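Local structure of 3-methyladenine dna-glycosylase (Archaeoglobus fulgidus, 2JHJ) at residues L6-N11 / L82-E87; W12-K17 / N103-F108; A141-R146 / E173-C178. The protein belongs to the HhH-GPD superfamily of base excision DNA repair proteins and also carries an N-terminal domain related to the TATA-box binding protein. One frame throughout, in Å; residues are numbered along the deposited sequence.

Contact 1: L6-N11 / L82-E87; sequences LKHAVN and LQNPEE
H8 lays its imidazole ring on the pyrrolidine of P85, and this is the tightly packed part of the contact. P85 CG sits over the centre of the H8 ring, 3.7 Å from its centroid and 12° off the ring normal, a CH-pi contact. P85 CD adds to it by touching H8 CB at 3.7 Å. The CG of H8 is turned anti to its own backbone N (chi1 -164°), which carries the ring out over the proline. H8 ND1 donates to A9 O at 2.6 Å, in the carbonyl plane and on a lone pair, and this fixes the rotation of the ring. Y89 of helix 86-93 also meets the H8 ring, with the two planes steeply inclined. At the other end of the packed part, L6 CD2 lies 3.7 Å from L82 O and 4.1 Å from L82 CB. L82 is buried and also rests on I58 of strand 57-62.

N84 lies beside the H8-P85 stack. Its OD1 accepts from the backbone N of E86 at 3.0 Å, closing an Asx turn at the start of helix 86-93. The donor stands above the carbonyl plane, not on a lone pair. P85 takes the N-cap position of that helix.

The solvent side is looser. The extended chain of K7 passes N84 obliquely, and its CD lies 3.7 Å from N84 ND2. K7 is exposed, and its NZ stays 5.2 Å from E86 OE1, too far for direct contact, so any attraction is probably weak.

The contact sets the loop between strand 2-5 and helix 12-17 against the turn leading into helix 86-93. No hydrogen bond crosses it. The two segments are therefore joined by dispersion and CH-pi contact, with electrostatics probably a minor term.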
loop_
_atom_site.group_PDB
_atom_site.type_symbol
_atom_site.label_atom_id
_atom_site.label_comp_id
_atom_site.label_asym_id
_atom_site.label_seq_id
_atom_site.Cartn_x
_atom_site.Cartn_y
_atom_site.Cartn_z
ATOM N N LEU A 6 20.903 3.336 -3.330
ATOM C CA LEU A 6 20.319 2.438 -4.294
ATOM C C LEU A 6 21.309 2.148 -5.399
ATOM O O LEU A 6 22.092 3.021 -5.792
ATOM C CB LEU A 6 19.077 3.085 -4.897
ATOM C CG LEU A 6 18.023 3.690 -3.950
ATOM C CD1 LEU A 6 16.928 4.262 -4.788
ATOM C CD2 LEU A 6 17.498 2.676 -2.921
ATOM N N LYS A 7 21.255 0.920 -5.897
ATOM C CA LYS A 7 22.028 0.504 -7.069
ATOM C C LYS A 7 21.483 1.108 -8.389
ATOM O O LYS A 7 22.250 1.315 -9.342
ATOM C CB LYS A 7 22.106 -1.049 -7.116
ATOM C CG LYS A 7 22.542 -1.635 -8.482
ATOM C CD LYS A 7 23.273 -2.979 -8.391
ATOM C CE LYS A 7 23.968 -3.270 -9.727
ATOM N NZ LYS A 7 24.796 -4.511 -9.720
ATOM N N HIS A 8 20.186 1.436 -8.411
ATOM C CA HIS A 8 19.469 1.919 -9.590
ATOM C C HIS A 8 18.742 3.254 -9.302
ATOM O O HIS A 8 18.249 3.475 -8.191
ATOM C CB HIS A 8 18.450 0.828 -9.976
ATOM C CG HIS A 8 17.872 0.959 -11.356
ATOM N ND1 HIS A 8 17.084 2.024 -11.742
ATOM C CD2 HIS A 8 17.913 0.120 -12.424
ATOM C CE1 HIS A 8 16.699 1.858 -12.998
ATOM N NE2 HIS A 8 17.190 0.711 -13.434
ATOM N N ALA A 9 18.669 4.146 -10.284
ATOM C CA ALA A 9 17.849 5.348 -10.144
ATOM C C ALA A 9 16.410 4.944 -9.852
ATOM O O ALA A 9 15.948 3.868 -10.291
ATOM C CB ALA A 9 17.893 6.235 -11.369
ATOM N N VAL A 10 15.754 5.784 -9.064
ATOM C CA VAL A 10 14.314 5.712 -8.828
ATOM C C VAL A 10 13.771 7.100 -9.133
ATOM O O VAL A 10 14.417 8.108 -8.804
ATOM C CB VAL A 10 13.976 5.279 -7.369
ATOM C CG1 VAL A 10 14.428 6.340 -6.342
ATOM C CG2 VAL A 10 12.451 5.024 -7.206
ATOM N N ASN A 11 12.609 7.162 -9.780
ATOM C CA ASN A 11 11.909 8.429 -9.955
ATOM C C ASN A 11 10.966 8.665 -8.759
ATOM O O ASN A 11 9.855 8.147 -8.699
ATOM C CB ASN A 11 11.138 8.440 -11.280
ATOM C CG ASN A 11 10.533 9.794 -11.592
ATOM O OD1 ASN A 11 9.840 10.373 -10.774
ATOM N ND2 ASN A 11 10.805 10.312 -12.797
ATOM N N LEU A 82 11.721 0.320 -2.805
ATOM C CA LEU A 82 13.020 0.844 -3.256
ATOM C C LEU A 82 13.980 -0.213 -3.771
ATOM O O LEU A 82 15.142 0.097 -4.093
ATOM C CB LEU A 82 13.662 1.630 -2.105
ATOM C CG LEU A 82 12.863 2.863 -1.626
ATOM C CD1 LEU A 82 13.666 3.555 -0.525
ATOM C CD2 LEU A 82 12.558 3.816 -2.765
ATOM N N GLN A 83 13.526 -1.469 -3.850
ATOM C CA GLN A 83 14.393 -2.573 -4.272
ATOM C C GLN A 83 14.813 -2.495 -5.751
ATOM O O GLN A 83 14.071 -2.002 -6.598
ATOM C CB GLN A 83 13.740 -3.931 -4.008
ATOM C CG GLN A 83 13.276 -4.145 -2.598
ATOM C CD GLN A 83 11.814 -3.740 -2.422
ATOM O OE1 GLN A 83 11.245 -3.000 -3.249
ATOM N NE2 GLN A 83 11.198 -4.252 -1.379
ATOM N N ASN A 84 16.035 -2.954 -6.022
ATOM C CA ASN A 84 16.565 -3.080 -7.374
ATOM C C ASN A 84 15.535 -3.622 -8.384
ATOM O O ASN A 84 15.109 -4.763 -8.279
ATOM C CB ASN A 84 17.819 -3.970 -7.372
ATOM C CG ASN A 84 18.618 -3.868 -8.664
ATOM O OD1 ASN A 84 18.165 -3.313 -9.658
ATOM N ND2 ASN A 84 19.838 -4.390 -8.639
ATOM N N PRO A 85 15.111 -2.781 -9.341
ATOM C CA PRO A 85 14.149 -3.122 -10.403
ATOM C C PRO A 85 14.788 -3.678 -11.696
ATOM O O PRO A 85 14.095 -3.799 -12.698
ATOM C CB PRO A 85 13.543 -1.754 -10.730
ATOM C CG PRO A 85 14.788 -0.829 -10.644
ATOM C CD PRO A 85 15.527 -1.367 -9.416
ATOM N N GLU A 86 16.087 -3.981 -11.691
ATOM C CA GLU A 86 16.766 -4.373 -12.939
ATOM C C GLU A 86 16.080 -5.593 -13.585
ATOM O O GLU A 86 15.727 -5.577 -14.770
ATOM C CB GLU A 86 18.265 -4.620 -12.693
ATOM C CG GLU A 86 19.061 -4.931 -13.936
ATOM C CD GLU A 86 20.463 -5.487 -13.639
ATOM O OE1 GLU A 86 20.698 -6.035 -12.525
ATOM O OE2 GLU A 86 21.322 -5.375 -14.547
ATOM N N GLU A 87 15.845 -6.617 -12.773
ATOM C CA GLU A 87 15.238 -7.836 -13.241
ATOM C C GLU A 87 13.794 -7.622 -13.682
ATOM O O GLU A 87 13.397 -8.110 -14.734
ATOM C CB GLU A 87 15.352 -8.942 -12.195
ATOM C CG GLU A 87 15.365 -10.298 -12.841
ATOM C CD GLU A 87 14.860 -11.412 -11.955
ATOM O OE1 GLU A 87 14.833 -11.234 -10.721
ATOM O OE2 GLU A 87 14.499 -12.469 -12.516
#

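Contact 2: W12-K17 / N103-F108; sequences WELKMK and NRFYGF
L14 and K15 make the contact from helix 12-17, on a turn that follows helix 96-104. L14 comes first. Its CD1 reaches into the turn and lies 3.2 Å from Y106 O and 3.5 Å from F105 C. Nearer the helix, L14 CB touches F108 CD1. The carbonyl oxygen L14 O lies in the plane of the F108 ring, at its edge, 3.5 Å from CE1.

K15 follows and takes a face of the same ring. Its chain bends at chi2 (-59°) and crosses F108 at about a right angle. CD lies over the ring near its rim, and NZ is 4.5 Å from the centroid, 16° off the normal: a cation-pi contact. NZ also gives a weak hydrogen bond to F108 O at 2.9 Å. Its stronger partner is G81 O. These acceptors and the ring together hold the buried ammonium.

Beyond the pair, F108 meets Y280 edge-to-face and packs on F279 and L283 of helix 274-287. A glycerol also lies near its side chain.

The segment 105-108 is a type II beta turn, with G107 in its third position and F108 N bonded to F105 O.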
loop_
_atom_site.group_PDB
_atom_site.type_symbol
_atom_site.label_atom_id
_atom_site.label_comp_id
_atom_site.label_asym_id
_atom_site.label_seq_id
_atom_site.Cartn_x
_atom_site.Cartn_y
_atom_site.Cartn_z
ATOM N N TRP A 12 11.434 9.450 -7.805
ATOM C CA TRP A 12 10.704 9.732 -6.580
ATOM C C TRP A 12 9.356 10.382 -6.838
ATOM O O TRP A 12 8.399 10.100 -6.151
ATOM C CB TRP A 12 11.543 10.666 -5.721
ATOM C CG TRP A 12 10.966 10.969 -4.382
ATOM C CD1 TRP A 12 10.408 12.162 -3.977
ATOM C CD2 TRP A 12 10.923 10.090 -3.245
ATOM N NE1 TRP A 12 10.000 12.061 -2.670
ATOM C CE2 TRP A 12 10.309 10.809 -2.192
ATOM C CE3 TRP A 12 11.313 8.755 -3.028
ATOM C CZ2 TRP A 12 10.098 10.246 -0.917
ATOM C CZ3 TRP A 12 11.098 8.188 -1.767
ATOM C CH2 TRP A 12 10.489 8.949 -0.721
ATOM N N GLU A 13 9.295 11.292 -7.815
ATOM C CA GLU A 13 8.057 11.977 -8.134
ATOM C C GLU A 13 6.956 10.986 -8.567
ATOM O O GLU A 13 5.771 11.174 -8.260
ATOM C CB GLU A 13 8.323 13.056 -9.206
ATOM C CG GLU A 13 9.619 13.877 -8.943
ATOM C CD GLU A 13 10.886 13.350 -9.659
ATOM O OE1 GLU A 13 11.079 13.628 -10.876
ATOM O OE2 GLU A 13 11.724 12.697 -8.992
ATOM N N LEU A 14 7.358 9.930 -9.274
ATOM C CA LEU A 14 6.422 8.867 -9.654
ATOM C C LEU A 14 6.059 8.003 -8.438
ATOM O O LEU A 14 4.921 7.619 -8.294
ATOM C CB LEU A 14 6.954 8.022 -10.811
ATOM C CG LEU A 14 6.922 8.589 -12.239
ATOM C CD1 LEU A 14 7.528 7.562 -13.214
ATOM C CD2 LEU A 14 5.502 8.912 -12.662
ATOM N N LYS A 15 7.020 7.714 -7.569
ATOM C CA LYS A 15 6.702 7.015 -6.307
ATOM C C LYS A 15 5.602 7.789 -5.561
ATOM O O LYS A 15 4.589 7.216 -5.120
ATOM C CB LYS A 15 7.947 6.872 -5.418
ATOM C CG LYS A 15 8.980 5.830 -5.914
ATOM C CD LYS A 15 8.345 4.465 -6.000
ATOM C CE LYS A 15 9.362 3.369 -5.823
ATOM N NZ LYS A 15 8.661 2.048 -5.912
ATOM N N MET A 16 5.796 9.104 -5.440
ATOM C CA MET A 16 4.840 9.944 -4.705
ATOM C C MET A 16 3.503 10.045 -5.395
ATOM O O MET A 16 2.483 10.253 -4.749
ATOM C CB MET A 16 5.414 11.341 -4.459
ATOM C CG MET A 16 6.705 11.309 -3.576
ATOM S SD MET A 16 6.474 10.522 -1.952
ATOM C CE MET A 16 7.142 8.859 -2.208
ATOM N N LYS A 17 3.503 9.915 -6.721
ATOM C CA LYS A 17 2.279 10.066 -7.516
ATOM C C LYS A 17 1.305 8.896 -7.218
ATOM O O LYS A 17 0.098 8.975 -7.505
ATOM C CB LYS A 17 2.681 10.113 -8.994
ATOM C CG LYS A 17 1.575 10.350 -10.002
ATOM C CD LYS A 17 2.127 10.391 -11.444
ATOM C CE LYS A 17 3.067 11.569 -11.674
ATOM N NZ LYS A 17 2.308 12.840 -11.945
ATOM N N ASN A 103 7.604 2.097 -19.859
ATOM C CA ASN A 103 8.031 3.369 -20.449
ATOM C C ASN A 103 7.168 4.562 -20.026
ATOM O O ASN A 103 7.700 5.651 -19.816
ATOM C CB ASN A 103 8.202 3.249 -21.962
ATOM C CG ASN A 103 9.476 2.503 -22.329
ATOM O OD1 ASN A 103 10.529 2.705 -21.709
ATOM N ND2 ASN A 103 9.386 1.624 -23.307
ATOM N N ARG A 104 5.864 4.338 -19.863
ATOM C CA ARG A 104 4.974 5.374 -19.372
ATOM C C ARG A 104 5.247 5.794 -17.938
ATOM O O ARG A 104 5.063 6.958 -17.618
ATOM C CB ARG A 104 3.501 4.993 -19.514
ATOM C CG ARG A 104 2.563 6.178 -19.198
ATOM C CD ARG A 104 1.068 5.937 -19.490
ATOM N NE ARG A 104 0.775 6.086 -20.918
ATOM C CZ ARG A 104 0.451 7.223 -21.533
ATOM N NH1 ARG A 104 0.350 8.366 -20.864
ATOM N NH2 ARG A 104 0.224 7.216 -22.844
ATOM N N PHE A 105 5.659 4.853 -17.072
ATOM C CA PHE A 105 5.964 5.164 -15.681
ATOM C C PHE A 105 7.409 4.810 -15.381
ATOM O O PHE A 105 7.711 4.179 -14.375
ATOM C CB PHE A 105 4.942 4.471 -14.732
ATOM C CG PHE A 105 3.505 4.786 -15.085
ATOM C CD1 PHE A 105 2.961 6.032 -14.799
ATOM C CD2 PHE A 105 2.725 3.857 -15.769
ATOM C CE1 PHE A 105 1.631 6.345 -15.156
ATOM C CE2 PHE A 105 1.403 4.149 -16.156
ATOM C CZ PHE A 105 0.855 5.407 -15.826
ATOM N N TYR A 106 8.323 5.200 -16.281
ATOM C CA TYR A 106 9.699 4.733 -16.126
ATOM C C TYR A 106 10.355 5.336 -14.887
ATOM O O TYR A 106 10.245 6.541 -14.633
ATOM C CB TYR A 106 10.582 4.934 -17.372
ATOM C CG TYR A 106 11.957 4.325 -17.147
ATOM C CD1 TYR A 106 12.141 2.937 -17.195
ATOM C CD2 TYR A 106 13.049 5.131 -16.787
ATOM C CE1 TYR A 106 13.406 2.358 -16.928
ATOM C CE2 TYR A 106 14.302 4.569 -16.523
ATOM C CZ TYR A 106 14.473 3.189 -16.598
ATOM O OH TYR A 106 15.718 2.644 -16.343
ATOM N N GLY A 107 11.047 4.496 -14.126
ATOM C CA GLY A 107 11.628 4.931 -12.844
ATOM C C GLY A 107 10.744 4.699 -11.632
ATOM O O GLY A 107 11.165 4.965 -10.493
ATOM N N PHE A 108 9.520 4.199 -11.849
ATOM C CA PHE A 108 8.669 3.822 -10.737
ATOM C C PHE A 108 9.294 2.658 -9.960
ATOM O O PHE A 108 9.102 2.570 -8.754
ATOM C CB PHE A 108 7.228 3.460 -11.162
ATOM C CG PHE A 108 6.289 3.233 -9.975
ATOM C CD1 PHE A 108 5.731 4.320 -9.298
ATOM C CD2 PHE A 108 6.013 1.936 -9.512
ATOM C CE1 PHE A 108 4.885 4.117 -8.182
ATOM C CE2 PHE A 108 5.170 1.733 -8.374
ATOM C CZ PHE A 108 4.625 2.826 -7.724
#

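Contact 3: A141-R146 / E173-C178; sequences AKIVGR and EGLREC
R146 and E177 form a salt bridge at the exposed side of the contact. NH1 and NH2 of R146 both reach one oxygen, E177 OE1, at 3.1 and 3.2 Å. NH1 meets the anti lone pair, while NH2 approaches nearly along the C-O axis. Guanidinium and carboxylate are nearly coplanar, 25° apart. The R146 chain bends at chi2 and chi3, which turns the end-on pair of nitrogens to the glutamate.

Beneath the bridge lies C178. Its SG is 3.8 Å from R146 CG, and its CB is 3.8 Å from I143 CG1. K142 CB borders the same residue, 4.1 Å from C178 CB, before its chain leads off. Further in, I143 CD1 touches L175 CD2 at 4.0 Å. I143, L175 and C178 are buried, and the charged pair lies on the exposed side.

The short helical segments, both in the HhH-GPD part of the protein, set these residues. Their axes come within 10.1 Å, at 126° between N-to-C directions. I143 also packs on P162, in the loop that follows the hairpin of strands 150-153 and 156-159. L175 also packs on A185 and I188 of helix 182-192, so its side chain touches both neighbouring helices.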
loop_
_atom_site.group_PDB
_atom_site.type_symbol
_atom_site.label_atom_id
_atom_site.label_comp_id
_atom_site.label_asym_id
_atom_site.label_seq_id
_atom_site.Cartn_x
_atom_site.Cartn_y
_atom_site.Cartn_z
ATOM N N ALA A 141 -8.310 9.051 6.593
ATOM C CA ALA A 141 -7.862 10.299 7.183
ATOM C C ALA A 141 -8.671 10.716 8.433
ATOM O O ALA A 141 -8.102 11.207 9.401
ATOM C CB ALA A 141 -7.874 11.421 6.133
ATOM N N LYS A 142 -9.986 10.521 8.420
ATOM C CA LYS A 142 -10.824 10.855 9.581
ATOM C C LYS A 142 -10.435 9.982 10.781
ATOM O O LYS A 142 -10.301 10.466 11.914
ATOM C CB LYS A 142 -12.319 10.653 9.267
ATOM C CG LYS A 142 -12.904 11.675 8.259
ATOM C CD LYS A 142 -13.111 13.060 8.903
ATOM C CE LYS A 142 -13.778 14.083 7.936
ATOM N NZ LYS A 142 -14.103 15.414 8.619
ATOM N N ILE A 143 -10.263 8.691 10.509
ATOM C CA ILE A 143 -9.913 7.670 11.513
ATOM C C ILE A 143 -8.526 7.936 12.083
ATOM O O ILE A 143 -8.295 7.838 13.310
ATOM C CB ILE A 143 -9.987 6.267 10.848
ATOM C CG1 ILE A 143 -11.460 5.876 10.617
ATOM C CG2 ILE A 143 -9.241 5.184 11.673
ATOM C CD1 ILE A 143 -11.627 4.603 9.703
ATOM N N VAL A 144 -7.602 8.292 11.184
ATOM C CA VAL A 144 -6.256 8.709 11.580
ATOM C C VAL A 144 -6.309 9.949 12.475
ATOM O O VAL A 144 -5.666 10.002 13.538
ATOM C CB VAL A 144 -5.350 8.936 10.338
ATOM C CG1 VAL A 144 -4.144 9.860 10.659
ATOM C CG2 VAL A 144 -4.894 7.584 9.783
ATOM N N GLY A 145 -7.082 10.931 12.029
ATOM C CA GLY A 145 -7.279 12.160 12.755
ATOM C C GLY A 145 -7.803 11.919 14.162
ATOM O O GLY A 145 -7.279 12.487 15.106
ATOM N N ARG A 146 -8.811 11.059 14.302
ATOM C CA ARG A 146 -9.435 10.795 15.599
ATOM C C ARG A 146 -8.594 9.901 16.494
ATOM O O ARG A 146 -8.453 10.179 17.684
ATOM C CB ARG A 146 -10.820 10.145 15.436
ATOM C CG ARG A 146 -11.973 11.073 15.090
ATOM C CD ARG A 146 -12.538 11.773 16.308
ATOM N NE ARG A 146 -12.875 10.874 17.422
ATOM C CZ ARG A 146 -14.003 10.164 17.529
ATOM N NH1 ARG A 146 -14.929 10.184 16.570
ATOM N NH2 ARG A 146 -14.213 9.414 18.610
ATOM N N GLU A 173 -18.665 2.279 17.655
ATOM C CA GLU A 173 -19.251 3.635 17.582
ATOM C C GLU A 173 -18.268 4.723 17.189
ATOM O O GLU A 173 -18.613 5.611 16.407
ATOM C CB GLU A 173 -20.031 4.017 18.856
ATOM C CG GLU A 173 -21.332 3.178 19.013
ATOM C CD GLU A 173 -22.181 3.111 17.730
ATOM O OE1 GLU A 173 -22.267 4.136 16.996
ATOM O OE2 GLU A 173 -22.767 2.032 17.468
ATOM N N GLY A 174 -17.039 4.630 17.695
ATOM C CA GLY A 174 -15.950 5.528 17.268
ATOM C C GLY A 174 -15.705 5.532 15.756
ATOM O O GLY A 174 -15.556 6.593 15.146
ATOM N N LEU A 175 -15.658 4.343 15.163
ATOM C CA LEU A 175 -15.530 4.183 13.709
ATOM C C LEU A 175 -16.781 4.633 12.944
ATOM O O LEU A 175 -16.688 5.292 11.899
ATOM C CB LEU A 175 -15.170 2.734 13.379
ATOM C CG LEU A 175 -13.799 2.267 13.892
ATOM C CD1 LEU A 175 -13.593 0.783 13.542
ATOM C CD2 LEU A 175 -12.710 3.144 13.293
ATOM N N ARG A 176 -17.961 4.304 13.459
ATOM C CA ARG A 176 -19.174 4.786 12.812
ATOM C C ARG A 176 -19.196 6.313 12.763
ATOM O O ARG A 176 -19.602 6.895 11.745
ATOM C CB ARG A 176 -20.422 4.200 13.464
ATOM C CG ARG A 176 -20.547 2.695 13.268
ATOM C CD ARG A 176 -21.859 2.189 13.801
ATOM N NE ARG A 176 -22.938 2.800 13.036
ATOM C CZ ARG A 176 -24.224 2.466 13.111
ATOM N NH1 ARG A 176 -24.643 1.509 13.937
ATOM N NH2 ARG A 176 -25.099 3.106 12.350
ATOM N N GLU A 177 -18.714 6.940 13.843
ATOM C CA GLU A 177 -18.589 8.398 13.962
ATOM C C GLU A 177 -17.720 9.010 12.901
ATOM O O GLU A 177 -17.912 10.171 12.540
ATOM C CB GLU A 177 -18.000 8.775 15.330
ATOM C CG GLU A 177 -19.051 8.927 16.412
ATOM C CD GLU A 177 -18.525 8.685 17.834
ATOM O OE1 GLU A 177 -17.299 8.780 18.092
ATOM O OE2 GLU A 177 -19.372 8.369 18.699
ATOM N N CYS A 178 -16.749 8.242 12.418
ATOM C CA CYS A 178 -15.867 8.705 11.362
ATOM C C CYS A 178 -16.490 8.606 9.964
ATOM O O CYS A 178 -15.882 9.054 9.003
ATOM C CB CYS A 178 -14.530 7.973 11.400
ATOM S SG CYS A 178 -13.533 8.324 12.899
#

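How the contacts relate
Contacts 1 and 2 adjoin, with centres 12 Å apart. Their segments alternate along the chain, and 6-11 runs straight into 12-17. They also touch directly: N11 N lies 2.7 Å from G107 O, a probable hydrogen bond, and H8 CE1 packs against Y106 OH. Together they tie residues 6-17, which follow strand 2-5, to helices 86-93 and 96-104 and their flanking turns. Contact 3 lies in the HhH-GPD part of the chain, on the opposite side of the chain's centre. Its centre is 37 Å from that of contact 1 and 32 Å from that of contact 2. Neither contact 2 nor contact 3 forms a sodium site; the side chains of K15 and K142 are about 13 Å from a sodium ion.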